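Local coordinates for protein IroE-like serine hydrolase (PDB 3GFF) that probably hydrolyses ester bonds, as an IroE-like serine hydrolase of the alpha/beta-hydrolase type, at residues 166-171 and 196-201; 189-194 and 231-236. All coordinates share one frame; numbering follows the deposited sequence.

Contact 1. Residues 166-171 and 196-201; sequences LALDTS and QLFMAI. With IMD (imidazole), chain D.
Ala167 is held to the neighbouring strand by both of its backbone polar atoms: its N donates to Phe198 O at 2.9 Å, and its O receives Ala200 N at 3.0 Å, in a parallel pairing whose short axes diverge by 13°. The first of these bonds is almost straight at hydrogen (176°) and runs nearly along the C=O axis, whereas in the third, from Asp169 N to Ala200 O (2.9 Å), the donor stands above the carbonyl plane. A CA-H...O contact from Met199 CA adds a second approach to Ala167 O. On one face of the sheet, CD2 of Leu168 packs against Ala200 CB at 3.6 Å and also reaches the edge of the Phe198 ring at CE2. The ring extends from a CG anti to the backbone N (chi1 169°), and its CD2 meets Leu166 CG at 4.2 Å. The other face carries Ala167 CB, which lies 4.1 Å from Leu197 CD1 and, more loosely, near CG of Met199, a selenomethionine. Beyond the strand end, Asp169 OD1 comes within 3.7 Å of Ile201 CA and takes a hydrogen bond from Ala202 N; this probably steadies the carboxylate while OD2 is hydrogen-bonded to His247 ND1 and His216 NE2. This arrangement is consistent with Asp169 being the acid of a Ser145-His247-Asp169 triad, as in other alpha/beta hydrolases. Ser171 OG is hydrogen-bonded to Ser145 OG and accepts from imidazole N1 at 3.2 Å, placing this probable crystallisation additive near the presumed active site. The pairing closes a beta-alpha-beta crossover through helix 178-189. Leu166 and Leu168 pack on strand 138-144, Ala167 touches helix 146-156, and Leu197, Met199 and Ile201 meet helix 215-230.

Contact 2. Residues 189-194 and 231-236; sequences KGDFKQ and APKGLG
Lys233 O accepts a hydrogen bond from Phe192 N at 2.9 Å, the one direct hydrogen bond between the two segments, bent to 142° at hydrogen. Beside it a water accepts from both Asp191 N (3.0 Å) and Lys233 N (2.9 Å), bridging the two backbones. Phe192 O in turn receives a CA-H...O contact from Gly234 CA at 3.3 Å. Gly234 lies in the type II turn from Pro232 to Leu235, and a side chain on it would collide with Phe192 O. CG of Phe192 stands anti to the carbonyl carbon (chi1 -68°), on the side of Pro232 and Leu235, and the ring carries the apolar part. Pro232 CB sits at the ring's edge, near its plane, 3.8 Å from CE2, while Leu235 CB approaches CD2 at 3.7 Å with the two side chains side by side. Gly190 O lies over one face toward the rim, and Arg186 makes a cation-pi contact with the ring. An alanine in place of Phe192 would probably leave Pro232 and Leu235 facing a gap and Arg186 without its aromatic partner. Asp191 OD1 touches the Lys233 side chain at CB, 3.7 Å away, rather than at its amine. The contact joins the loop between helix 178-189 and strand 195-201 to the entry of strand 235-241, with Phe192 and Leu235 both resting on Leu155 of helix 146-156.

Overall arrangement
From the N terminus, the chain passes through strand 138-144 and helix 146-156 before reaching 166-171, the first segment of contact 1. Helix 178-189 then leads into 189-194, which opens contact 2, and strand 195-201 follows at once to close contact 1. After helix 215-230 the chain arrives at 231-236 and closes contact 2, so the two loops cross. Their centres lie about 16 Å apart, yet they meet where Leu197 N probably bonds to Gly236 O and Leu235 CD1 packs on Leu197 CB. Strands 164-168, 195-201 and 235-241 thus stand in succession at one side of the mixed sheet, contact 1 lying deeper and contact 2 nearer the periphery.

Contact 1. Residues 166-171 and 196-201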
loop_
_atom_site.group_PDB
_atom_site.type_symbol
_atom_site.label_atom_id
_atom_site.label_comp_id
_atom_site.label_asym_id
_atom_site.label_seq_id
_atom_site.Cartn_x
_atom_site.Cartn_y
_atom_site.Cartn_z
ATOM N N LEU A 166 15.979 3.554 3.951
ATOM C CA LEU A 166 14.843 2.814 4.418
ATOM C C LEU A 166 15.322 1.391 4.508
ATOM O O LEU A 166 15.625 0.783 3.470
ATOM C CB LEU A 166 13.618 2.927 3.494
ATOM C CG LEU A 166 12.658 4.059 3.888
ATOM C CD1 LEU A 166 13.264 5.411 3.597
ATOM C CD2 LEU A 166 11.281 3.882 3.216
ATOM N N ALA A 167 15.406 0.875 5.741
ATOM C CA ALA A 167 15.850 -0.513 6.005
ATOM C C ALA A 167 14.634 -1.295 6.515
ATOM O O ALA A 167 14.208 -1.116 7.630
ATOM C CB ALA A 167 16.988 -0.527 7.007
ATOM N N LEU A 168 14.060 -2.114 5.647
ATOM C CA LEU A 168 12.803 -2.821 5.910
ATOM C C LEU A 168 13.047 -4.299 6.286
ATOM O O LEU A 168 13.315 -5.152 5.453
ATOM C CB LEU A 168 11.874 -2.689 4.694
ATOM C CG LEU A 168 11.715 -1.247 4.135
ATOM C CD1 LEU A 168 10.822 -1.183 2.852
ATOM C CD2 LEU A 168 11.230 -0.314 5.249
ATOM N N ASP A 169 12.954 -4.542 7.573
ATOM C CA ASP A 169 13.165 -5.842 8.208
ATOM C C ASP A 169 14.501 -6.411 7.818
ATOM O O ASP A 169 14.609 -7.515 7.330
ATOM C CB ASP A 169 12.037 -6.798 7.907
ATOM C CG ASP A 169 11.711 -7.675 9.089
ATOM O OD1 ASP A 169 11.791 -7.160 10.225
ATOM O OD2 ASP A 169 11.357 -8.846 8.883
ATOM N N THR A 170 15.523 -5.618 8.061
ATOM C CA THR A 170 16.922 -5.958 7.711
ATOM C C THR A 170 17.333 -7.335 8.245
ATOM O O THR A 170 17.056 -7.655 9.410
ATOM C CB THR A 170 17.860 -4.912 8.310
ATOM O OG1 THR A 170 17.439 -3.618 7.856
ATOM C CG2 THR A 170 19.353 -5.162 7.913
ATOM N N SER A 171 17.985 -8.124 7.390
ATOM C CA SER A 171 18.477 -9.454 7.755
ATOM C C SER A 171 19.812 -9.334 8.560
ATOM O O SER A 171 20.864 -9.806 8.110
ATOM C CB SER A 171 18.695 -10.275 6.475
ATOM O OG SER A 171 17.505 -10.351 5.676
ATOM N N GLN A 196 19.881 10.118 7.472
ATOM C CA GLN A 196 18.557 9.652 7.910
ATOM C C GLN A 196 18.412 8.150 7.700
ATOM O O GLN A 196 18.820 7.623 6.687
ATOM C CB GLN A 196 17.424 10.413 7.207
ATOM C CG GLN A 196 17.225 11.856 7.795
ATOM C CD GLN A 196 16.204 12.686 7.014
ATOM O OE1 GLN A 196 16.548 13.342 6.050
ATOM N NE2 GLN A 196 14.974 12.710 7.473
ATOM N N LEU A 197 17.851 7.484 8.703
ATOM C CA LEU A 197 17.609 6.056 8.699
ATOM C C LEU A 197 16.212 5.799 9.275
ATOM O O LEU A 197 15.842 6.352 10.317
ATOM C CB LEU A 197 18.639 5.300 9.557
ATOM C CG LEU A 197 18.330 3.798 9.752
ATOM C CD1 LEU A 197 18.467 2.984 8.445
ATOM C CD2 LEU A 197 19.215 3.227 10.832
ATOM N N PHE A 198 15.438 4.994 8.567
ATOM C CA PHE A 198 14.131 4.516 9.048
ATOM C C PHE A 198 14.230 3.023 9.056
ATOM O O PHE A 198 14.650 2.424 8.052
ATOM C CB PHE A 198 12.981 4.968 8.131
ATOM C CG PHE A 198 11.647 4.297 8.433
ATOM C CD1 PHE A 198 10.789 4.821 9.385
ATOM C CD2 PHE A 198 11.260 3.162 7.734
ATOM C CE1 PHE A 198 9.572 4.227 9.662
ATOM C CE2 PHE A 198 10.052 2.563 7.992
ATOM C CZ PHE A 198 9.203 3.094 8.974
HETATM N N MSE A 199 13.883 2.393 10.173
HETATM C CA MSE A 199 13.810 0.926 10.240
HETATM C C MSE A 199 12.370 0.437 10.414
HETATM O O MSE A 199 11.637 0.919 11.298
HETATM C CB MSE A 199 14.641 0.372 11.413
HETATM C CG MSE A 199 16.123 0.513 11.247
HETATM SE SE MSE A 199 17.092 -0.027 12.818
HETATM C CE MSE A 199 16.487 -1.900 12.932
ATOM N N ALA A 200 11.962 -0.528 9.587
ATOM C CA ALA A 200 10.661 -1.194 9.755
ATOM C C ALA A 200 11.057 -2.506 10.394
ATOM O O ALA A 200 12.040 -3.119 9.960
ATOM C CB ALA A 200 9.942 -1.458 8.404
ATOM N N ILE A 201 10.314 -2.931 11.409
ATOM C CA ILE A 201 10.613 -4.159 12.118
ATOM C C ILE A 201 9.337 -4.990 12.196
ATOM O O ILE A 201 8.376 -4.583 12.859
ATOM C CB ILE A 201 11.168 -3.897 13.561
ATOM C CG1 ILE A 201 12.359 -2.948 13.512
ATOM C CG2 ILE A 201 11.552 -5.238 14.244
ATOM C CD1 ILE A 201 12.889 -2.447 14.894
HETATM N N1 IMD D . 15.890 -13.135 5.894
HETATM C C2 IMD D . 15.045 -13.182 6.962
HETATM N N3 IMD D . 14.119 -14.163 6.753
HETATM C C4 IMD D . 14.367 -14.725 5.538
HETATM C C5 IMD D . 15.493 -14.078 5.001
#

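Contact 2. Residues 189-194 and 231-236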
loop_
_atom_site.group_PDB
_atom_site.type_symbol
_atom_site.label_atom_id
_atom_site.label_comp_id
_atom_site.label_asym_id
_atom_site.label_seq_id
_atom_site.Cartn_x
_atom_site.Cartn_y
_atom_site.Cartn_z
ATOM N N LYS A 189 30.712 5.383 17.148
ATOM C CA LYS A 189 31.604 6.351 16.512
ATOM C C LYS A 189 30.771 7.551 16.017
ATOM O O LYS A 189 31.246 8.651 15.981
ATOM C CB LYS A 189 32.366 5.658 15.375
ATOM C CG LYS A 189 33.218 6.551 14.499
ATOM C CD LYS A 189 34.034 5.680 13.538
ATOM C CE LYS A 189 35.135 6.473 12.836
ATOM N NZ LYS A 189 36.341 5.589 12.582
ATOM N N GLY A 190 29.529 7.305 15.617
ATOM C CA GLY A 190 28.584 8.363 15.264
ATOM C C GLY A 190 29.058 9.466 14.348
ATOM O O GLY A 190 29.724 9.201 13.356
ATOM N N ASP A 191 28.714 10.706 14.701
ATOM C CA ASP A 191 29.011 11.890 13.885
ATOM C C ASP A 191 28.682 11.671 12.432
ATOM O O ASP A 191 29.501 11.884 11.550
ATOM C CB ASP A 191 30.468 12.367 14.071
ATOM C CG ASP A 191 30.733 12.862 15.457
ATOM O OD1 ASP A 191 29.756 13.274 16.106
ATOM O OD2 ASP A 191 31.907 12.844 15.908
ATOM N N PHE A 192 27.451 11.256 12.159
ATOM C CA PHE A 192 27.033 11.077 10.765
ATOM C C PHE A 192 26.901 12.424 10.069
ATOM O O PHE A 192 26.632 13.438 10.703
ATOM C CB PHE A 192 25.715 10.311 10.705
ATOM C CG PHE A 192 25.849 8.906 11.143
ATOM C CD1 PHE A 192 26.256 7.937 10.247
ATOM C CD2 PHE A 192 25.603 8.550 12.444
ATOM C CE1 PHE A 192 26.377 6.616 10.631
ATOM C CE2 PHE A 192 25.736 7.235 12.856
ATOM C CZ PHE A 192 26.118 6.262 11.935
ATOM N N LYS A 193 27.091 12.431 8.753
ATOM C CA LYS A 193 27.042 13.679 8.016
ATOM C C LYS A 193 25.630 13.973 7.482
ATOM O O LYS A 193 25.354 13.894 6.284
ATOM C CB LYS A 193 28.142 13.703 6.943
ATOM C CG LYS A 193 29.563 13.784 7.561
ATOM C CD LYS A 193 30.552 14.226 6.536
ATOM C CE LYS A 193 31.950 14.481 7.074
ATOM N NZ LYS A 193 32.632 13.268 7.453
ATOM N N GLN A 194 24.758 14.331 8.427
ATOM C CA GLN A 194 23.338 14.657 8.187
ATOM C C GLN A 194 22.655 13.550 7.406
ATOM O O GLN A 194 22.224 13.713 6.247
ATOM C CB GLN A 194 23.180 16.012 7.485
ATOM C CG GLN A 194 23.715 17.199 8.249
ATOM C CD GLN A 194 23.261 17.244 9.708
ATOM O OE1 GLN A 194 24.082 17.079 10.616
ATOM N NE2 GLN A 194 21.976 17.466 9.938
ATOM N N ALA A 231 21.674 7.635 20.340
ATOM C CA ALA A 231 21.369 8.899 19.660
ATOM C C ALA A 231 22.589 9.528 18.979
ATOM O O ALA A 231 22.923 10.672 19.282
ATOM C CB ALA A 231 20.770 9.901 20.674
ATOM N N PRO A 232 23.242 8.807 18.040
ATOM C CA PRO A 232 24.429 9.375 17.412
ATOM C C PRO A 232 24.149 10.737 16.805
ATOM O O PRO A 232 23.060 10.967 16.282
ATOM C CB PRO A 232 24.769 8.351 16.304
ATOM C CG PRO A 232 23.582 7.519 16.143
ATOM C CD PRO A 232 22.905 7.485 17.462
ATOM N N LYS A 233 25.117 11.634 16.897
ATOM C CA LYS A 233 25.011 12.972 16.300
ATOM C C LYS A 233 24.961 12.862 14.770
ATOM O O LYS A 233 25.546 11.957 14.188
ATOM C CB LYS A 233 26.192 13.880 16.744
ATOM C CG LYS A 233 26.287 14.200 18.272
ATOM C CD LYS A 233 24.962 14.763 18.800
ATOM C CE LYS A 233 25.087 15.619 20.051
ATOM N NZ LYS A 233 25.335 17.126 19.776
ATOM N N GLY A 234 24.157 13.719 14.151
ATOM C CA GLY A 234 24.015 13.767 12.716
ATOM C C GLY A 234 23.148 12.762 12.001
ATOM O O GLY A 234 23.159 12.735 10.773
ATOM N N LEU A 235 22.431 11.922 12.760
ATOM C CA LEU A 235 21.535 10.927 12.215
ATOM C C LEU A 235 20.105 11.086 12.745
ATOM O O LEU A 235 19.874 10.982 13.967
ATOM C CB LEU A 235 21.995 9.518 12.581
ATOM C CG LEU A 235 21.176 8.332 12.049
ATOM C CD1 LEU A 235 21.375 8.075 10.567
ATOM C CD2 LEU A 235 21.543 7.064 12.862
ATOM N N GLY A 236 19.172 11.328 11.822
ATOM C CA GLY A 236 17.726 11.360 12.129
ATOM C C GLY A 236 17.301 9.904 12.003
ATOM O O GLY A 236 17.465 9.288 10.950
HETATM O O HOH W 1 27.776 10.779 17.564
#